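Local coordinates for hypothetical protein (Clostridium sporogenes ATCC 15579, PDB 4QRK) that is of unknown function but is a putative cell adhesion protein with a right-handed beta-helix fold, at residues T25-N37 with L86-N98. Numbering follows the deposited sequence.
Sequences TKLNLNFGVGKLN and LNNKRNEWNINLN
Phe31 drives one edge of its ring into a face of Trp93, a T-shaped stack between the two sheets of the right-handed beta-helix: the planes stand at 82°, and the centroids of the phenyl and the five-membered indole ring are 4.7 Å apart. Phe31 CD1 lies over the indole, 3.4 Å from Trp93 CD2. One face of the phenyl ring is covered by Leu36 CB, while Gly34 C and Lys35 N lie at its edge, in plane. Trp93 is also met edge-to-face by Phe50, and Ile74 touches it from the sheet that holds strand 24-32. Further along the same interior, Leu29 and Ile95 meet tip to tip, and Leu27 CD2 rests 4.0 Å from Leu97 CD1.

The chain turns a corner at Val33 and Gly34, which transfers it from one sheet to the other. Strand 35-37 then runs almost exactly parallel to strand 91-98, with Lys35 N donating to Asn91 O, Trp93 N to Lys35 O, Asn37 N to Trp93 O and Ile95 N to Asn37 O. Asn91 secures the corner: with CG anti to the backbone N (chi1 -166°), its ND2 donates to Val33 O at 2.8 Å, the oxygen lying tilted out of the Asn91 amide plane. That amide also lies beside Phe31, ND2 being 3.4 Å from CE1 of the ring.

On the outward face, Asn37 and Asn94 point the same way with amides nearly coplanar. In one of two Glu92 conformers, OE2 accepts Asn94 ND2, a less certain bond. Asn94 OD1 accepts Asn37 ND2 at 2.9 Å, in the Asn37 amide plane and nearly straight at 175°.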
ATOM      1  N   THR A  25      14.041   5.003   0.287  1.00 33.20           N
ATOM      2  CA  THR A  25      13.226   4.554   1.430  1.00 31.44           C
ATOM      3  C   THR A  25      12.708   3.138   1.161  1.00 35.22           C
ATOM      4  O   THR A  25      12.134   2.863   0.103  1.00 31.12           O
ATOM      5  CB  THR A  25      11.983   5.433   1.644  1.00 33.18           C
ATOM      6  OG1 THR A  25      12.374   6.755   1.996  1.00 36.08           O
ATOM      7  CG2 THR A  25      11.119   4.891   2.767  1.00 37.12           C
ATOM      8  N   LYS A  26      12.905   2.249   2.129  1.00 25.56           N
ATOM      9  CA  LYS A  26      12.272   0.927   2.116  1.00 31.71           C
ATOM     10  C   LYS A  26      11.365   0.841   3.347  1.00 30.81           C
ATOM     11  O   LYS A  26      11.835   0.697   4.462  1.00 28.81           O
ATOM     12  CB  LYS A  26      13.315  -0.184   2.135  1.00 33.16           C
ATOM     13  CG  LYS A  26      14.151  -0.286   0.872  1.00 45.17           C
ATOM     14  CD  LYS A  26      14.929  -1.618   0.819  1.00 59.26           C
ATOM     15  CE  LYS A  26      15.608  -1.839  -0.539  1.00 76.08           C
ATOM     16  NZ  LYS A  26      16.091  -3.245  -0.706  1.00 82.77           N
ATOM     17  N   LEU A  27      10.074   1.006   3.117  1.00 26.29           N
ATOM     18  CA  LEU A  27       9.084   1.083   4.180  1.00 30.02           C
ATOM     19  C   LEU A  27       8.461  -0.290   4.353  1.00 30.44           C
ATOM     20  O   LEU A  27       8.016  -0.931   3.382  1.00 28.90           O
ATOM     21  CB  LEU A  27       8.021   2.131   3.850  1.00 26.74           C
ATOM     22  CG  LEU A  27       6.849   2.320   4.817  1.00 28.06           C
ATOM     23  CD1 LEU A  27       7.352   2.794   6.121  1.00 29.68           C
ATOM     24  CD2 LEU A  27       5.800   3.306   4.269  1.00 26.73           C
ATOM     25  N   ASN A  28       8.480  -0.770   5.589  1.00 27.08           N
ATOM     26  CA  ASN A  28       7.942  -2.080   5.881  1.00 26.16           C
ATOM     27  C   ASN A  28       6.948  -1.934   7.007  1.00 27.93           C
ATOM     28  O   ASN A  28       7.298  -1.496   8.100  1.00 31.32           O
ATOM     29  CB  ASN A  28       9.077  -3.072   6.183  1.00 28.31           C
ATOM     30  CG  ASN A  28       8.551  -4.475   6.528  1.00 41.32           C
ATOM     31  OD1 ASN A  28       7.608  -4.953   5.922  1.00 45.92           O
ATOM     32  ND2 ASN A  28       9.166  -5.122   7.505  1.00 59.04           N
ATOM     33  N   LEU A  29       5.681  -2.235   6.716  1.00 25.88           N
ATOM     34  CA  LEU A  29       4.586  -2.012   7.671  1.00 27.86           C
ATOM     35  C   LEU A  29       3.910  -3.343   8.071  1.00 27.30           C
ATOM     36  O   LEU A  29       3.538  -4.157   7.224  1.00 28.74           O
ATOM     37  CB  LEU A  29       3.545  -1.054   7.086  1.00 28.52           C
ATOM     38  CG  LEU A  29       4.008   0.354   6.708  1.00 33.03           C
ATOM     39  CD1 LEU A  29       2.934   1.194   6.030  1.00 46.40           C
ATOM     40  CD2 LEU A  29       4.494   1.145   7.903  1.00 38.46           C
ATOM     41  N   ASN A  30       3.798  -3.578   9.370  1.00 21.84           N
ATOM     42  CA  ASN A  30       3.102  -4.765   9.890  1.00 27.19           C
ATOM     43  C   ASN A  30       1.987  -4.326  10.765  1.00 28.16           C
ATOM     44  O   ASN A  30       2.235  -3.771  11.820  1.00 28.29           O
ATOM     45  CB  ASN A  30       4.042  -5.638  10.700  1.00 37.05           C
ATOM     46  CG  ASN A  30       5.221  -6.041   9.907  1.00 40.20           C
ATOM     47  OD1 ASN A  30       5.082  -6.768   8.938  1.00 40.93           O
ATOM     48  ND2 ASN A  30       6.394  -5.554  10.281  1.00 49.16           N
ATOM     49  N   PHE A  31       0.761  -4.563  10.319  1.00 25.93           N
ATOM     50  CA  PHE A  31      -0.376  -3.895  10.905  1.00 30.01           C
ATOM     51  C   PHE A  31      -1.397  -4.971  11.150  1.00 29.99           C
ATOM     52  O   PHE A  31      -1.794  -5.654  10.223  1.00 28.78           O
ATOM     53  CB  PHE A  31      -0.876  -2.892   9.882  1.00 29.26           C
ATOM     54  CG  PHE A  31      -1.982  -1.985  10.376  1.00 35.20           C
ATOM     55  CD1 PHE A  31      -1.684  -0.842  11.089  1.00 32.09           C
ATOM     56  CD2 PHE A  31      -3.322  -2.247  10.063  1.00 35.05           C
ATOM     57  CE1 PHE A  31      -2.693   0.019  11.516  1.00 31.63           C
ATOM     58  CE2 PHE A  31      -4.338  -1.393  10.484  1.00 32.93           C
ATOM     59  CZ  PHE A  31      -4.019  -0.246  11.197  1.00 26.66           C
ATOM     60  N   GLY A  32      -1.800  -5.148  12.395  1.00 30.48           N
ATOM     61  CA  GLY A  32      -2.693  -6.226  12.758  1.00 26.69           C
ATOM     62  C   GLY A  32      -4.138  -5.934  12.439  1.00 30.71           C
ATOM     63  O   GLY A  32      -4.784  -6.711  11.745  1.00 28.58           O
ATOM     64  N   VAL A  33      -4.671  -4.832  12.970  1.00 27.16           N
ATOM     65  CA  VAL A  33      -6.094  -4.550  12.815  1.00 27.17           C
ATOM     66  C   VAL A  33      -6.337  -3.054  12.829  1.00 31.13           C
ATOM     67  O   VAL A  33      -5.655  -2.312  13.536  1.00 31.45           O
ATOM     68  CB  VAL A  33      -6.988  -5.283  13.880  1.00 34.27           C
ATOM     69  CG1 VAL A  33      -6.599  -4.900  15.282  1.00 31.73           C
ATOM     70  CG2 VAL A  33      -8.410  -4.926  13.681  1.00 34.13           C
ATOM     71  N   GLY A  34      -7.256  -2.602  11.988  1.00 24.70           N
ATOM     72  CA  GLY A  34      -7.694  -1.221  12.004  1.00 23.29           C
ATOM     73  C   GLY A  34      -7.633  -0.517  10.658  1.00 29.55           C
ATOM     74  O   GLY A  34      -7.928  -1.084   9.605  1.00 26.58           O
ATOM     75  N   LYS A  35      -7.284   0.766  10.704  1.00 23.20           N
ATOM     76  CA  LYS A  35      -7.306   1.624   9.515  1.00 25.00           C
ATOM     77  C   LYS A  35      -5.909   2.192   9.286  1.00 28.55           C
ATOM     78  O   LYS A  35      -5.284   2.770  10.176  1.00 28.53           O
ATOM     79  CB  LYS A  35      -8.321   2.750   9.683  1.00 27.43           C
ATOM     80  CG  LYS A  35      -9.778   2.267   9.790  1.00 34.46           C
ATOM     81  CD  LYS A  35     -10.704   3.404  10.180  1.00 45.79           C
ATOM     82  CE  LYS A  35     -12.174   3.061   9.973  1.00 63.19           C
ATOM     83  NZ  LYS A  35     -12.689   2.083  10.984  1.00 72.82           N
ATOM     84  N   LEU A  36      -5.400   1.959   8.096  1.00 19.77           N
ATOM     85  CA  LEU A  36      -4.098   2.472   7.707  1.00 25.09           C
ATOM     86  C   LEU A  36      -4.280   3.372   6.496  1.00 22.36           C
ATOM     87  O   LEU A  36      -4.775   2.914   5.471  1.00 26.44           O
ATOM     88  CB  LEU A  36      -3.186   1.299   7.327  1.00 25.32           C
ATOM     89  CG  LEU A  36      -1.875   1.605   6.621  1.00 33.49           C
ATOM     90  CD1 LEU A  36      -1.016   2.536   7.413  1.00 28.19           C
ATOM     91  CD2 LEU A  36      -1.120   0.288   6.369  1.00 38.10           C
ATOM     92  N   ASN A  37      -3.817   4.623   6.599  1.00 21.74           N
ATOM     93  CA  ASN A  37      -3.919   5.623   5.544  1.00 26.15           C
ATOM     94  C   ASN A  37      -2.561   6.209   5.219  1.00 24.08           C
ATOM     95  O   ASN A  37      -1.824   6.642   6.101  1.00 26.58           O
ATOM     96  CB  ASN A  37      -4.829   6.752   5.970  1.00 26.04           C
ATOM     97  CG  ASN A  37      -6.232   6.299   6.287  1.00 24.74           C
ATOM     98  OD1 ASN A  37      -6.892   5.552   5.523  1.00 22.62           O
ATOM     99  ND2 ASN A  37      -6.703   6.736   7.429  1.00 28.44           N
ATOM    100  N   LEU A  86     -13.764  -5.995  18.758  1.00 28.21           N
ATOM    101  CA  LEU A  86     -13.365  -4.735  18.104  1.00 26.17           C
ATOM    102  C   LEU A  86     -14.218  -3.517  18.428  1.00 30.07           C
ATOM    103  O   LEU A  86     -13.736  -2.405  18.300  1.00 28.90           O
ATOM    104  CB  LEU A  86     -13.343  -4.941  16.602  1.00 31.54           C
ATOM    105  CG  LEU A  86     -12.373  -6.024  16.124  1.00 35.89           C
ATOM    106  CD1 LEU A  86     -12.484  -6.171  14.605  1.00 40.79           C
ATOM    107  CD2 LEU A  86     -10.967  -5.681  16.551  1.00 36.43           C
ATOM    108  N   ASN A  87     -15.480  -3.713  18.844  1.00 29.39           N
ATOM    109  CA  ASN A  87     -16.348  -2.570  19.116  1.00 34.94           C
ATOM    110  C   ASN A  87     -15.752  -1.644  20.154  1.00 35.38           C
ATOM    111  O   ASN A  87     -15.277  -2.084  21.219  1.00 33.55           O
ATOM    112  CB  ASN A  87     -17.720  -3.023  19.570  1.00 37.05           C
ATOM    113  CG  ASN A  87     -18.363  -3.917  18.561  1.00 44.91           C
ATOM    114  OD1 ASN A  87     -17.968  -5.075  18.430  1.00 40.52           O
ATOM    115  ND2 ASN A  87     -19.302  -3.374  17.781  1.00 40.82           N
ATOM    116  N   ASN A  88     -15.771  -0.363  19.812  1.00 35.97           N
ATOM    117  CA  ASN A  88     -15.301   0.681  20.713  1.00 39.25           C
ATOM    118  C   ASN A  88     -13.784   0.667  20.905  1.00 47.49           C
ATOM    119  O   ASN A  88     -13.282   1.285  21.838  1.00 38.65           O
ATOM    120  CB  ASN A  88     -16.007   0.596  22.060  1.00 37.82           C
ATOM    121  CG  ASN A  88     -17.520   0.646  21.924  1.00 63.11           C
ATOM    122  OD1 ASN A  88     -18.062   1.501  21.216  1.00 69.24           O
ATOM    123  ND2 ASN A  88     -18.209  -0.290  22.574  1.00 69.17           N
ATOM    124  N   LYS A  89     -13.057  -0.028  20.027  1.00 31.73           N
ATOM    125  CA  LYS A  89     -11.607   0.070  20.047  1.00 30.18           C
ATOM    126  C   LYS A  89     -11.208   0.854  18.809  1.00 26.75           C
ATOM    127  O   LYS A  89     -11.998   1.029  17.901  1.00 34.66           O
ATOM    128  CB  LYS A  89     -10.954  -1.313  20.067  1.00 32.64           C
ATOM    129  CG  LYS A  89     -11.297  -2.138  21.297  1.00 38.29           C
ATOM    130  CD  LYS A  89     -10.337  -3.281  21.442  1.00 35.73           C
ATOM    131  CE  LYS A  89     -10.416  -3.955  22.799  1.00 37.59           C
ATOM    132  NZ  LYS A  89     -11.729  -4.543  23.061  1.00 35.05           N
ATOM    133  N   ARG A  90      -9.983   1.354  18.796  1.00 30.53           N
ATOM    134  CA  ARG A  90      -9.476   2.175  17.706  1.00 30.54           C
ATOM    135  C   ARG A  90      -8.015   1.892  17.482  1.00 32.66           C
ATOM    136  O   ARG A  90      -7.230   1.835  18.436  1.00 28.98           O
ATOM    137  CB  ARG A  90      -9.575   3.658  18.054  1.00 33.30           C
ATOM    138  CG  ARG A  90     -10.606   4.378  17.284  1.00 40.40           C
ATOM    139  CD  ARG A  90     -10.498   5.856  17.530  1.00 45.66           C
ATOM    140  NE  ARG A  90     -10.056   6.553  16.337  1.00 46.84           N
ATOM    141  CZ  ARG A  90      -9.834   7.865  16.289  1.00 45.18           C
ATOM    142  NH1 ARG A  90     -10.014   8.620  17.366  1.00 50.89           N
ATOM    143  NH2 ARG A  90      -9.437   8.416  15.163  1.00 46.91           N
ATOM    144  N   ASN A  91      -7.662   1.714  16.226  1.00 24.84           N
ATOM    145  CA  ASN A  91      -6.269   1.610  15.815  1.00 26.62           C
ATOM    146  C   ASN A  91      -6.117   2.194  14.433  1.00 29.64           C
ATOM    147  O   ASN A  91      -6.534   1.604  13.419  1.00 24.10           O
ATOM    148  CB  ASN A  91      -5.787   0.158  15.800  1.00 27.80           C
ATOM    149  CG  ASN A  91      -4.277   0.075  15.711  1.00 30.20           C
ATOM    150  OD1 ASN A  91      -3.576   0.592  16.579  1.00 30.12           O
ATOM    151  ND2 ASN A  91      -3.768  -0.578  14.679  1.00 28.57           N
ATOM    152  N   GLU A  92      -5.494   3.353  14.376  1.00 23.70           N
ATOM    153  CA  GLU A  92      -5.389   4.102  13.133  0.50 23.28           C
ATOM    154  C   GLU A  92      -3.971   4.656  12.949  1.00 23.10           C
ATOM    155  O   GLU A  92      -3.400   5.259  13.863  1.00 25.08           O
ATOM    156  CB  GLU A  92      -6.442   5.224  13.107  0.50 28.55           C
ATOM    157  CG  GLU A  92      -6.555   6.003  11.788  0.50 26.90           C
ATOM    158  CD  GLU A  92      -7.547   7.187  11.889  0.50 29.79           C
ATOM    159  OE1 GLU A  92      -8.760   6.955  11.720  0.50 38.95           O
ATOM    160  OE2 GLU A  92      -7.124   8.335  12.169  0.50 22.26           O
ATOM    161  N   TRP A  93      -3.426   4.437  11.747  1.00 19.53           N
ATOM    162  CA  TRP A  93      -2.142   4.965  11.363  1.00 25.24           C
ATOM    163  C   TRP A  93      -2.343   5.858  10.141  1.00 25.92           C
ATOM    164  O   TRP A  93      -2.858   5.441   9.085  1.00 25.85           O
ATOM    165  CB  TRP A  93      -1.144   3.855  10.997  1.00 26.19           C
ATOM    166  CG  TRP A  93      -0.728   2.913  12.095  1.00 23.90           C
ATOM    167  CD1 TRP A  93      -1.202   2.841  13.387  1.00 25.79           C
ATOM    168  CD2 TRP A  93       0.224   1.859  11.952  1.00 22.66           C
ATOM    169  NE1 TRP A  93      -0.571   1.810  14.059  1.00 22.19           N
ATOM    170  CE2 TRP A  93       0.285   1.175  13.187  1.00 26.67           C
ATOM    171  CE3 TRP A  93       1.030   1.431  10.892  1.00 23.68           C
ATOM    172  CZ2 TRP A  93       1.143   0.093  13.397  1.00 26.55           C
ATOM    173  CZ3 TRP A  93       1.862   0.344  11.096  1.00 26.40           C
ATOM    174  CH2 TRP A  93       1.911  -0.314  12.340  1.00 28.72           C
ATOM    175  N   ASN A  94      -1.927   7.094  10.282  1.00 21.24           N
ATOM    176  CA  ASN A  94      -2.034   8.048   9.181  1.00 19.59           C
ATOM    177  C   ASN A  94      -0.661   8.535   8.843  1.00 25.25           C
ATOM    178  O   ASN A  94      -0.042   9.212   9.644  1.00 24.65           O
ATOM    179  CB  ASN A  94      -2.910   9.212   9.616  1.00 24.80           C
ATOM    180  CG  ASN A  94      -4.270   8.763  10.055  1.00 27.90           C
ATOM    181  OD1 ASN A  94      -5.057   8.339   9.241  1.00 27.69           O
ATOM    182  ND2 ASN A  94      -4.532   8.804  11.350  1.00 40.47           N
ATOM    183  N   ILE A  95      -0.161   8.132   7.682  1.00 24.27           N
ATOM    184  CA  ILE A  95       1.237   8.309   7.327  1.00 20.53           C
ATOM    185  C   ILE A  95       1.417   9.235   6.123  1.00 21.18           C
ATOM    186  O   ILE A  95       0.735   9.055   5.106  1.00 24.56           O
ATOM    187  CB  ILE A  95       1.862   6.924   7.023  1.00 29.26           C
ATOM    188  CG1 ILE A  95       1.886   6.093   8.330  1.00 31.74           C
ATOM    189  CG2 ILE A  95       3.268   7.066   6.425  1.00 24.94           C
ATOM    190  CD1 ILE A  95       2.320   4.672   8.121  1.00 36.06           C
ATOM    191  N   ASN A  96       2.297  10.234   6.251  1.00 23.39           N
ATOM    192  CA  ASN A  96       2.657  11.091   5.118  1.00 23.35           C
ATOM    193  C   ASN A  96       4.084  10.750   4.699  1.00 22.82           C
ATOM    194  O   ASN A  96       4.997  10.692   5.552  1.00 28.63           O
ATOM    195  CB  ASN A  96       2.620  12.622   5.405  1.00 22.62           C
ATOM    196  CG  ASN A  96       1.290  13.155   5.906  1.00 28.53           C
ATOM    197  OD1 ASN A  96       1.285  14.074   6.751  1.00 22.85           O
ATOM    198  ND2 ASN A  96       0.180  12.652   5.398  1.00 24.87           N
ATOM    199  N   LEU A  97       4.294  10.564   3.398  1.00 23.23           N
ATOM    200  CA  LEU A  97       5.588  10.151   2.870  1.00 22.93           C
ATOM    201  C   LEU A  97       6.216  11.205   1.946  1.00 29.59           C
ATOM    202  O   LEU A  97       5.523  11.968   1.267  1.00 25.45           O
ATOM    203  CB  LEU A  97       5.438   8.855   2.043  1.00 26.21           C
ATOM    204  CG  LEU A  97       5.091   7.576   2.824  1.00 30.86           C
ATOM    205  CD1 LEU A  97       5.027   6.399   1.850  1.00 25.16           C
ATOM    206  CD2 LEU A  97       6.101   7.344   3.917  1.00 25.59           C
ATOM    207  N   ASN A  98       7.544  11.190   1.900  1.00 26.44           N
ATOM    208  CA  ASN A  98       8.298  12.094   1.061  1.00 26.73           C
ATOM    209  C   ASN A  98       7.977  11.781  -0.398  1.00 30.46           C
ATOM    210  O   ASN A  98       7.830  10.602  -0.753  1.00 27.63           O
ATOM    211  CB  ASN A  98       9.783  11.892   1.302  1.00 26.25           C
ATOM    212  CG  ASN A  98      10.622  12.901   0.554  1.00 30.46           C
ATOM    213  OD1 ASN A  98      11.044  12.674  -0.596  1.00 32.17           O
ATOM    214  ND2 ASN A  98      10.824  14.053   1.182  1.00 34.21           N
TER